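Local atomic coordinates of 3-hexulose-6-phosphate isomerase (Methanocaldococcus jannaschii, PDB entry 1JEO), a protein that catalyses the isomerization between 3-hexulose 6-phosphate and fructose 6-phosphate, a step of ribose 5-phosphate biosynthesis. Residues Leu33-Ile37 with Val157-Ile161; Ala40-Phe46 with Asp83-Ile89; Ile45-Gly49 with Thr95-Val101. Residue numbers count along the deposited sequence, not the author numbering.

Contact 1 (Leu33-Ile37 with Val157-Ile161); sequences LIDRI and VIAEI
Ile34 of helix 24-39 overlaps three residues of helix 144-164, joining segment 33-37 to 157-161. Its CG1 is 4.2 Å from Val157 CG1, its CG2 is 4.1 Å from Ile161 CG1, and its CD1 is 3.8 Å from Glu160 CB. Ile34 is mt; chi2 near 180° extends the side chain so that CD1 reaches Glu160 CB. Both segments are regular helix. Ile37 N bonds to Leu33 O at 3.1 Å, and Ile161 N bonds to Val157 O at 2.9 Å. The short axes approach to 10.9 Å and cross at -64°. The nearest CA atoms are those of Ile34 and Ile161, 6.8 Å apart. Leu33 and Ile37 flank Ile34 on the same helix face. Leu33 (tp) places CD2 3.8 Å from Val157 CG2. Ile37 (mt) places CG2 4.0 Å from Ile161 CD1. Val157 is t and Ile161 is mt. No hydrogen bond crosses the gap; branched aliphatic side chains fill it, burying 256 Å² over both sides. Glu160 gives its CB to the contact, while its carboxylate turns away to a salt bridge with Lys163. Leu33 also touches Ile87 of strand 85-89, and Ile158 and Ile161 reach Leu65 beyond helix 49-64. Helix 24-39 covers the sheet face with Leu85 and Ile87, and helix 144-164 packs against that helix and helix 49-64, in the alpha-beta-alpha sandwich of the SIS fold.

Contact 2 (Ala40-Phe46 with Asp83-Ile89); sequences AKKIFIF and DDLLILI
Strands 43-46 and 85-89 run parallel, 4.7 Å apart at 19°, in register from Ile43-Leu85 to Phe46-Leu88. Phe44 N donates to Leu85 O (2.7 Å), and Phe44 O accepts from Ile87 N (2.8 Å). Phe46 N donates to Ile87 O, Phe46 O accepts from Ile89 N, Lys42 O accepts from Leu85 N and Lys41 N donates to Asp83 O, all at 3.1 Å. These are inner, neighbouring strands of the parallel sheet of the SIS fold; along strand 69-71, the backbone of Ile43 bonds Lys68 and Tyr70, and that of Ile45 bonds Tyr70 and Val72. Asp84 OD2 accepts from Glu81 N and forms a 2.8 Å salt bridge with Lys42 NZ, which has a second to Glu81. Asp84 OD1 takes a weak bond from Lys42 N (3.1 Å) and one from a water (3.0 Å) that accepts weakly from Lys42 NZ. Ile43, Ile45, Leu85 and Ile87 share one face (Ile45 CD1, mm, to Ile87 CD1, mt, 3.9 Å); Phe44, Phe46, Leu86 and Leu88 share the other (Phe44 CB to Leu86 CD1 3.8 Å).

Contact 3 (Ile45-Gly49 with Thr95-Val101); sequences IFGVG and TESVLTV
This is a side-chain contact near the surface, between the end of strand 43-46 with its following loop and the first turns of helix 96-106. That helix follows the neighbouring strand 85-89, and the contact lies at the C-terminal ends of the strands. Residues 45-48 are extended (Val48 phi/psi -112/151); Gly49 then takes a positive phi of 58°. In 95-101, Thr95 is at the N-cap position but makes no side-chain cap. Leu99 N bonds to Thr95 O at 3.1 Å. Phe46 has chi1 -171° (t) and chi2 62°, which sends its ring to the helix. Val101 (t) puts CG2 over one ring face, 4.2 Å from the centroid of the Phe46 ring and 29° off the normal, a CH-pi contact. Val98 CA lies at the ring edge, 4.0 Å from Phe46 CE2. Ser97 O is 3.5 Å from that same CE2. Val48 (t) uses CG2: it is 4.1 Å from Val98 CG2, 3.9 Å from Ser97 CB and 4.2 Å from Thr95 CG2. Thr95 is one of the inferred substrate-binding residues. No hydrogen bond crosses between the segments. The contact therefore rests on apolar and CH-pi packing, while the Thr95 hydroxyl hydrogen-bonds a citrate, probably from the crystallisation liquor, consistent with a place in the inferred substrate site.

In the fold
Contacts 2 and 3 share Ile45 and Phe46, and their centres are about 13 Å apart. Contact 2 lies within the sheet, and the other two lie on its opposite faces. Leu33 CD1 of contact 1 is 4.0 Å from Ile87 CD1. On the other face, Leu86 CD2 is 4.0 Å from Val101 CG1 of contact 3. Contacts 1 and 3 do not touch; their centres are about 22 Å apart. Contact 1 lies away from the inferred substrate and catalytic residues. Contact 3 holds Thr95, and the side chain of Val48 is about 9 Å from that of Glu147, the inferred proton acceptor. The Ile89 side chain is about 4 Å from that of Ser51, an inferred substrate-binding residue.

Contact 1 (Leu33-Ile37 with Val157-Ile161)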
loop_
_atom_site.group_PDB
_atom_site.type_symbol
_atom_site.label_atom_id
_atom_site.label_comp_id
_atom_site.label_asym_id
_atom_site.label_seq_id
_atom_site.Cartn_x
_atom_site.Cartn_y
_atom_site.Cartn_z
ATOM N N LEU A 33 -4.545 -8.809 -2.968
ATOM C CA LEU A 33 -3.347 -8.056 -2.560
ATOM C C LEU A 33 -2.382 -8.967 -1.792
ATOM O O LEU A 33 -1.196 -9.017 -2.113
ATOM C CB LEU A 33 -3.731 -6.828 -1.703
ATOM C CG LEU A 33 -2.678 -5.990 -0.935
ATOM C CD1 LEU A 33 -1.654 -5.359 -1.856
ATOM C CD2 LEU A 33 -3.372 -4.908 -0.131
ATOM N N ILE A 34 -2.929 -9.735 -0.848
ATOM C CA ILE A 34 -2.173 -10.672 -0.012
ATOM C C ILE A 34 -1.598 -11.839 -0.831
ATOM O O ILE A 34 -0.441 -12.215 -0.636
ATOM C CB ILE A 34 -3.058 -11.179 1.175
ATOM C CG1 ILE A 34 -3.368 -10.005 2.112
ATOM C CG2 ILE A 34 -2.373 -12.311 1.957
ATOM C CD1 ILE A 34 -4.448 -10.284 3.114
ATOM N N ASP A 35 -2.387 -12.352 -1.775
ATOM C CA ASP A 35 -1.980 -13.463 -2.643
ATOM C C ASP A 35 -0.790 -13.066 -3.529
ATOM O O ASP A 35 0.178 -13.824 -3.648
ATOM C CB ASP A 35 -3.166 -13.927 -3.502
ATOM C CG ASP A 35 -2.942 -15.291 -4.137
ATOM O OD1 ASP A 35 -2.500 -16.223 -3.430
ATOM O OD2 ASP A 35 -3.215 -15.430 -5.348
ATOM N N ARG A 36 -0.846 -11.846 -4.071
ATOM C CA ARG A 36 0.211 -11.292 -4.927
ATOM C C ARG A 36 1.500 -11.014 -4.153
ATOM O O ARG A 36 2.588 -11.176 -4.701
ATOM C CB ARG A 36 -0.267 -10.012 -5.613
ATOM C CG ARG A 36 -1.313 -10.248 -6.677
ATOM C CD ARG A 36 -1.896 -8.934 -7.146
ATOM N NE ARG A 36 -3.111 -9.117 -7.934
ATOM C CZ ARG A 36 -3.181 -9.007 -9.258
ATOM N NH1 ARG A 36 -2.104 -8.711 -9.973
ATOM N NH2 ARG A 36 -4.339 -9.196 -9.869
ATOM N N ILE A 37 1.362 -10.637 -2.875
ATOM C CA ILE A 37 2.500 -10.360 -1.981
ATOM C C ILE A 37 3.257 -11.661 -1.646
ATOM O O ILE A 37 4.493 -11.685 -1.673
ATOM C CB ILE A 37 2.029 -9.598 -0.678
ATOM C CG1 ILE A 37 1.772 -8.117 -1.002
ATOM C CG2 ILE A 37 3.055 -9.716 0.471
ATOM C CD1 ILE A 37 1.135 -7.312 0.136
ATOM N N VAL A 157 -3.378 -5.044 6.614
ATOM C CA VAL A 157 -2.933 -6.027 5.612
ATOM C C VAL A 157 -1.811 -6.850 6.260
ATOM O O VAL A 157 -1.804 -8.080 6.161
ATOM C CB VAL A 157 -2.434 -5.332 4.301
ATOM C CG1 VAL A 157 -1.779 -6.328 3.341
ATOM C CG2 VAL A 157 -3.606 -4.657 3.606
ATOM N N ILE A 158 -0.921 -6.164 6.983
ATOM C CA ILE A 158 0.183 -6.807 7.702
ATOM C C ILE A 158 -0.401 -7.743 8.768
ATOM O O ILE A 158 0.048 -8.882 8.897
ATOM C CB ILE A 158 1.129 -5.749 8.355
ATOM C CG1 ILE A 158 1.858 -4.944 7.266
ATOM C CG2 ILE A 158 2.130 -6.409 9.308
ATOM C CD1 ILE A 158 2.792 -5.771 6.362
ATOM N N ALA A 159 -1.449 -7.279 9.456
ATOM C CA ALA A 159 -2.139 -8.056 10.495
ATOM C C ALA A 159 -2.703 -9.346 9.909
ATOM O O ALA A 159 -2.535 -10.418 10.492
ATOM C CB ALA A 159 -3.258 -7.234 11.128
ATOM N N GLU A 160 -3.295 -9.237 8.718
ATOM C CA GLU A 160 -3.863 -10.385 8.026
ATOM C C GLU A 160 -2.808 -11.339 7.463
ATOM O O GLU A 160 -3.053 -12.545 7.398
ATOM C CB GLU A 160 -4.834 -9.948 6.924
ATOM C CG GLU A 160 -6.116 -9.281 7.422
ATOM C CD GLU A 160 -6.951 -10.173 8.331
ATOM O OE1 GLU A 160 -7.301 -11.295 7.914
ATOM O OE2 GLU A 160 -7.254 -9.745 9.467
ATOM N N ILE A 161 -1.636 -10.812 7.082
ATOM C CA ILE A 161 -0.547 -11.653 6.556
ATOM C C ILE A 161 0.036 -12.502 7.696
ATOM O O ILE A 161 0.329 -13.682 7.501
ATOM C CB ILE A 161 0.580 -10.820 5.840
ATOM C CG1 ILE A 161 0.033 -10.191 4.554
ATOM C CG2 ILE A 161 1.777 -11.719 5.464
ATOM C CD1 ILE A 161 0.969 -9.174 3.880
#

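Contact 2 (Ala40-Phe46 with Asp83-Ile89)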
loop_
_atom_site.group_PDB
_atom_site.type_symbol
_atom_site.label_atom_id
_atom_site.label_comp_id
_atom_site.label_asym_id
_atom_site.label_seq_id
_atom_site.Cartn_x
_atom_site.Cartn_y
_atom_site.Cartn_z
ATOM N N ALA A 40 4.936 -13.093 -5.056
ATOM C CA ALA A 40 5.991 -12.271 -5.655
ATOM C C ALA A 40 7.391 -12.643 -5.180
ATOM O O ALA A 40 7.564 -13.122 -4.057
ATOM C CB ALA A 40 5.737 -10.803 -5.383
ATOM N N LYS A 41 8.376 -12.435 -6.055
ATOM C CA LYS A 41 9.780 -12.702 -5.747
ATOM C C LYS A 41 10.271 -11.511 -4.909
ATOM O O LYS A 41 10.744 -11.688 -3.786
ATOM C CB LYS A 41 10.594 -12.842 -7.044
ATOM C CG LYS A 41 11.993 -13.443 -6.888
ATOM C CD LYS A 41 11.955 -14.940 -6.599
ATOM C CE LYS A 41 13.360 -15.506 -6.422
ATOM N NZ LYS A 41 13.349 -16.965 -6.115
ATOM N N LYS A 42 10.121 -10.304 -5.459
ATOM C CA LYS A 42 10.497 -9.059 -4.777
ATOM C C LYS A 42 9.297 -8.107 -4.836
ATOM O O LYS A 42 8.524 -8.132 -5.798
ATOM C CB LYS A 42 11.737 -8.391 -5.407
ATOM C CG LYS A 42 12.964 -9.297 -5.607
ATOM C CD LYS A 42 14.254 -8.542 -5.949
ATOM C CE LYS A 42 14.199 -7.758 -7.264
ATOM N NZ LYS A 42 14.046 -8.573 -8.494
ATOM N N ILE A 43 9.111 -7.312 -3.782
ATOM C CA ILE A 43 7.995 -6.362 -3.700
ATOM C C ILE A 43 8.521 -4.925 -3.680
ATOM O O ILE A 43 9.378 -4.579 -2.869
ATOM C CB ILE A 43 7.106 -6.631 -2.443
ATOM C CG1 ILE A 43 6.617 -8.084 -2.450
ATOM C CG2 ILE A 43 5.876 -5.704 -2.439
ATOM C CD1 ILE A 43 6.353 -8.655 -1.099
ATOM N N PHE A 44 7.996 -4.102 -4.588
ATOM C CA PHE A 44 8.397 -2.700 -4.716
ATOM C C PHE A 44 7.267 -1.747 -4.361
ATOM O O PHE A 44 6.144 -1.901 -4.831
ATOM C CB PHE A 44 8.868 -2.403 -6.145
ATOM C CG PHE A 44 10.153 -3.081 -6.522
ATOM C CD1 PHE A 44 10.177 -4.453 -6.852
ATOM C CD2 PHE A 44 11.349 -2.349 -6.578
ATOM C CE1 PHE A 44 11.380 -5.085 -7.239
ATOM C CE2 PHE A 44 12.563 -2.969 -6.964
ATOM C CZ PHE A 44 12.576 -4.341 -7.295
ATOM N N ILE A 45 7.568 -0.773 -3.505
ATOM C CA ILE A 45 6.580 0.218 -3.084
ATOM C C ILE A 45 7.050 1.611 -3.515
ATOM O O ILE A 45 8.242 1.913 -3.451
ATOM C CB ILE A 45 6.381 0.248 -1.523
ATOM C CG1 ILE A 45 6.362 -1.158 -0.900
ATOM C CG2 ILE A 45 5.125 1.055 -1.153
ATOM C CD1 ILE A 45 5.203 -2.041 -1.248
ATOM N N PHE A 46 6.108 2.449 -3.952
ATOM C CA PHE A 46 6.406 3.826 -4.348
ATOM C C PHE A 46 5.234 4.769 -4.091
ATOM O O PHE A 46 4.063 4.389 -4.186
ATOM C CB PHE A 46 6.853 3.936 -5.823
ATOM C CG PHE A 46 7.372 5.314 -6.209
ATOM C CD1 PHE A 46 8.522 5.858 -5.585
ATOM C CD2 PHE A 46 6.695 6.092 -7.168
ATOM C CE1 PHE A 46 8.994 7.161 -5.908
ATOM C CE2 PHE A 46 7.154 7.400 -7.504
ATOM C CZ PHE A 46 8.309 7.932 -6.870
ATOM N N ASP A 83 8.833 -11.436 -12.287
ATOM C CA ASP A 83 8.116 -12.105 -11.200
ATOM C C ASP A 83 7.901 -11.210 -9.976
ATOM O O ASP A 83 7.504 -11.691 -8.908
ATOM C CB ASP A 83 8.850 -13.393 -10.795
ATOM C CG ASP A 83 8.863 -14.439 -11.901
ATOM O OD1 ASP A 83 9.957 -14.947 -12.220
ATOM O OD2 ASP A 83 7.781 -14.751 -12.447
ATOM N N ASP A 84 8.129 -9.908 -10.152
ATOM C CA ASP A 84 7.981 -8.936 -9.066
ATOM C C ASP A 84 6.622 -8.241 -9.005
ATOM O O ASP A 84 5.800 -8.359 -9.919
ATOM C CB ASP A 84 9.106 -7.891 -9.118
ATOM C CG ASP A 84 10.492 -8.495 -8.936
ATOM O OD1 ASP A 84 10.612 -9.620 -8.407
ATOM O OD2 ASP A 84 11.477 -7.832 -9.313
ATOM N N LEU A 85 6.407 -7.507 -7.915
ATOM C CA LEU A 85 5.170 -6.774 -7.672
ATOM C C LEU A 85 5.445 -5.307 -7.335
ATOM O O LEU A 85 6.369 -5.006 -6.586
ATOM C CB LEU A 85 4.404 -7.430 -6.511
ATOM C CG LEU A 85 3.161 -6.752 -5.926
ATOM C CD1 LEU A 85 2.019 -6.748 -6.919
ATOM C CD2 LEU A 85 2.763 -7.452 -4.659
ATOM N N LEU A 86 4.650 -4.412 -7.915
ATOM C CA LEU A 86 4.759 -2.980 -7.648
ATOM C C LEU A 86 3.450 -2.479 -7.040
ATOM O O LEU A 86 2.365 -2.741 -7.567
ATOM C CB LEU A 86 5.081 -2.184 -8.925
ATOM C CG LEU A 86 5.136 -0.652 -8.809
ATOM C CD1 LEU A 86 6.334 -0.178 -7.986
ATOM C CD2 LEU A 86 5.169 -0.029 -10.185
ATOM N N ILE A 87 3.563 -1.797 -5.904
ATOM C CA ILE A 87 2.409 -1.227 -5.215
ATOM C C ILE A 87 2.595 0.296 -5.226
ATOM O O ILE A 87 3.620 0.815 -4.768
ATOM C CB ILE A 87 2.261 -1.778 -3.758
ATOM C CG1 ILE A 87 1.985 -3.290 -3.790
ATOM C CG2 ILE A 87 1.128 -1.053 -3.007
ATOM C CD1 ILE A 87 2.100 -4.006 -2.454
ATOM N N LEU A 88 1.617 0.990 -5.802
ATOM C CA LEU A 88 1.634 2.447 -5.904
ATOM C C LEU A 88 0.587 3.068 -5.001
ATOM O O LEU A 88 -0.540 2.584 -4.925
ATOM C CB LEU A 88 1.416 2.890 -7.358
ATOM C CG LEU A 88 2.490 2.440 -8.361
ATOM C CD1 LEU A 88 2.058 2.704 -9.773
ATOM C CD2 LEU A 88 3.826 3.120 -8.078
ATOM N N ILE A 89 1.001 4.084 -4.245
ATOM C CA ILE A 89 0.116 4.793 -3.319
ATOM C C ILE A 89 0.074 6.251 -3.759
ATOM O O ILE A 89 1.102 6.932 -3.771
ATOM C CB ILE A 89 0.610 4.658 -1.834
ATOM C CG1 ILE A 89 0.648 3.178 -1.433
ATOM C CG2 ILE A 89 -0.335 5.398 -0.861
ATOM C CD1 ILE A 89 1.551 2.868 -0.289
HETATM O O HOH W 1 12.691 -11.384 -9.575
#

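Contact 3 (Ile45-Gly49 with Thr95-Val101)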
loop_
_atom_site.group_PDB
_atom_site.type_symbol
_atom_site.label_atom_id
_atom_site.label_comp_id
_atom_site.label_asym_id
_atom_site.label_seq_id
_atom_site.Cartn_x
_atom_site.Cartn_y
_atom_site.Cartn_z
ATOM N N ILE A 45 7.568 -0.773 -3.505
ATOM C CA ILE A 45 6.580 0.218 -3.084
ATOM C C ILE A 45 7.050 1.611 -3.515
ATOM O O ILE A 45 8.242 1.913 -3.451
ATOM C CB ILE A 45 6.381 0.248 -1.523
ATOM C CG1 ILE A 45 6.362 -1.158 -0.900
ATOM C CG2 ILE A 45 5.125 1.055 -1.153
ATOM C CD1 ILE A 45 5.203 -2.041 -1.248
ATOM N N PHE A 46 6.108 2.449 -3.952
ATOM C CA PHE A 46 6.406 3.826 -4.348
ATOM C C PHE A 46 5.234 4.769 -4.091
ATOM O O PHE A 46 4.063 4.389 -4.186
ATOM C CB PHE A 46 6.853 3.936 -5.823
ATOM C CG PHE A 46 7.372 5.314 -6.209
ATOM C CD1 PHE A 46 8.522 5.858 -5.585
ATOM C CD2 PHE A 46 6.695 6.092 -7.168
ATOM C CE1 PHE A 46 8.994 7.161 -5.908
ATOM C CE2 PHE A 46 7.154 7.400 -7.504
ATOM C CZ PHE A 46 8.309 7.932 -6.870
ATOM N N GLY A 47 5.604 6.017 -3.827
ATOM C CA GLY A 47 4.670 7.092 -3.580
ATOM C C GLY A 47 5.495 8.353 -3.426
ATOM O O GLY A 47 6.691 8.287 -3.117
ATOM N N VAL A 48 4.849 9.499 -3.606
ATOM C CA VAL A 48 5.497 10.807 -3.491
ATOM C C VAL A 48 4.932 11.518 -2.253
ATOM O O VAL A 48 3.797 11.256 -1.851
ATOM C CB VAL A 48 5.248 11.654 -4.796
ATOM C CG1 VAL A 48 5.734 13.088 -4.649
ATOM C CG2 VAL A 48 5.955 11.010 -5.975
ATOM N N GLY A 49 5.754 12.375 -1.641
ATOM C CA GLY A 49 5.360 13.145 -0.472
ATOM C C GLY A 49 4.895 12.321 0.710
ATOM O O GLY A 49 5.508 11.299 1.026
ATOM N N THR A 95 -0.296 12.110 -10.124
ATOM C CA THR A 95 1.103 12.532 -9.930
ATOM C C THR A 95 2.039 11.957 -11.001
ATOM O O THR A 95 2.135 10.740 -11.167
ATOM C CB THR A 95 1.602 12.161 -8.514
ATOM O OG1 THR A 95 0.594 12.510 -7.556
ATOM C CG2 THR A 95 2.884 12.922 -8.168
ATOM N N GLU A 96 2.662 12.863 -11.757
ATOM C CA GLU A 96 3.567 12.523 -12.857
ATOM C C GLU A 96 4.703 11.549 -12.545
ATOM O O GLU A 96 4.971 10.648 -13.347
ATOM C CB GLU A 96 4.109 13.793 -13.513
ATOM C CG GLU A 96 3.136 14.484 -14.464
ATOM C CD GLU A 96 2.965 13.750 -15.787
ATOM O OE1 GLU A 96 3.965 13.593 -16.520
ATOM O OE2 GLU A 96 1.827 13.337 -16.094
ATOM N N SER A 97 5.318 11.697 -11.368
ATOM C CA SER A 97 6.410 10.815 -10.940
ATOM C C SER A 97 5.940 9.383 -10.670
ATOM O O SER A 97 6.704 8.435 -10.868
ATOM C CB SER A 97 7.121 11.374 -9.710
ATOM O OG SER A 97 7.791 12.575 -10.033
ATOM N N VAL A 98 4.681 9.237 -10.248
ATOM C CA VAL A 98 4.078 7.923 -9.990
ATOM C C VAL A 98 3.748 7.262 -11.340
ATOM O O VAL A 98 3.944 6.058 -11.503
ATOM C CB VAL A 98 2.805 8.040 -9.076
ATOM C CG1 VAL A 98 2.034 6.710 -8.992
ATOM C CG2 VAL A 98 3.219 8.471 -7.672
ATOM N N LEU A 99 3.315 8.072 -12.307
ATOM C CA LEU A 99 2.979 7.608 -13.660
ATOM C C LEU A 99 4.207 7.115 -14.430
ATOM O O LEU A 99 4.118 6.147 -15.182
ATOM C CB LEU A 99 2.272 8.714 -14.450
ATOM C CG LEU A 99 0.826 9.014 -14.056
ATOM C CD1 LEU A 99 0.345 10.282 -14.730
ATOM C CD2 LEU A 99 -0.043 7.849 -14.456
ATOM N N THR A 100 5.351 7.764 -14.192
ATOM C CA THR A 100 6.642 7.424 -14.805
ATOM C C THR A 100 7.061 6.012 -14.360
ATOM O O THR A 100 7.436 5.180 -15.192
ATOM C CB THR A 100 7.731 8.467 -14.391
ATOM O OG1 THR A 100 7.390 9.748 -14.932
ATOM C CG2 THR A 100 9.116 8.078 -14.886
ATOM N N VAL A 101 6.939 5.752 -13.055
ATOM C CA VAL A 101 7.279 4.462 -12.451
ATOM C C VAL A 101 6.296 3.378 -12.924
ATOM O O VAL A 101 6.714 2.256 -13.213
ATOM C CB VAL A 101 7.333 4.580 -10.886
ATOM C CG1 VAL A 101 7.529 3.219 -10.208
ATOM C CG2 VAL A 101 8.485 5.501 -10.491
#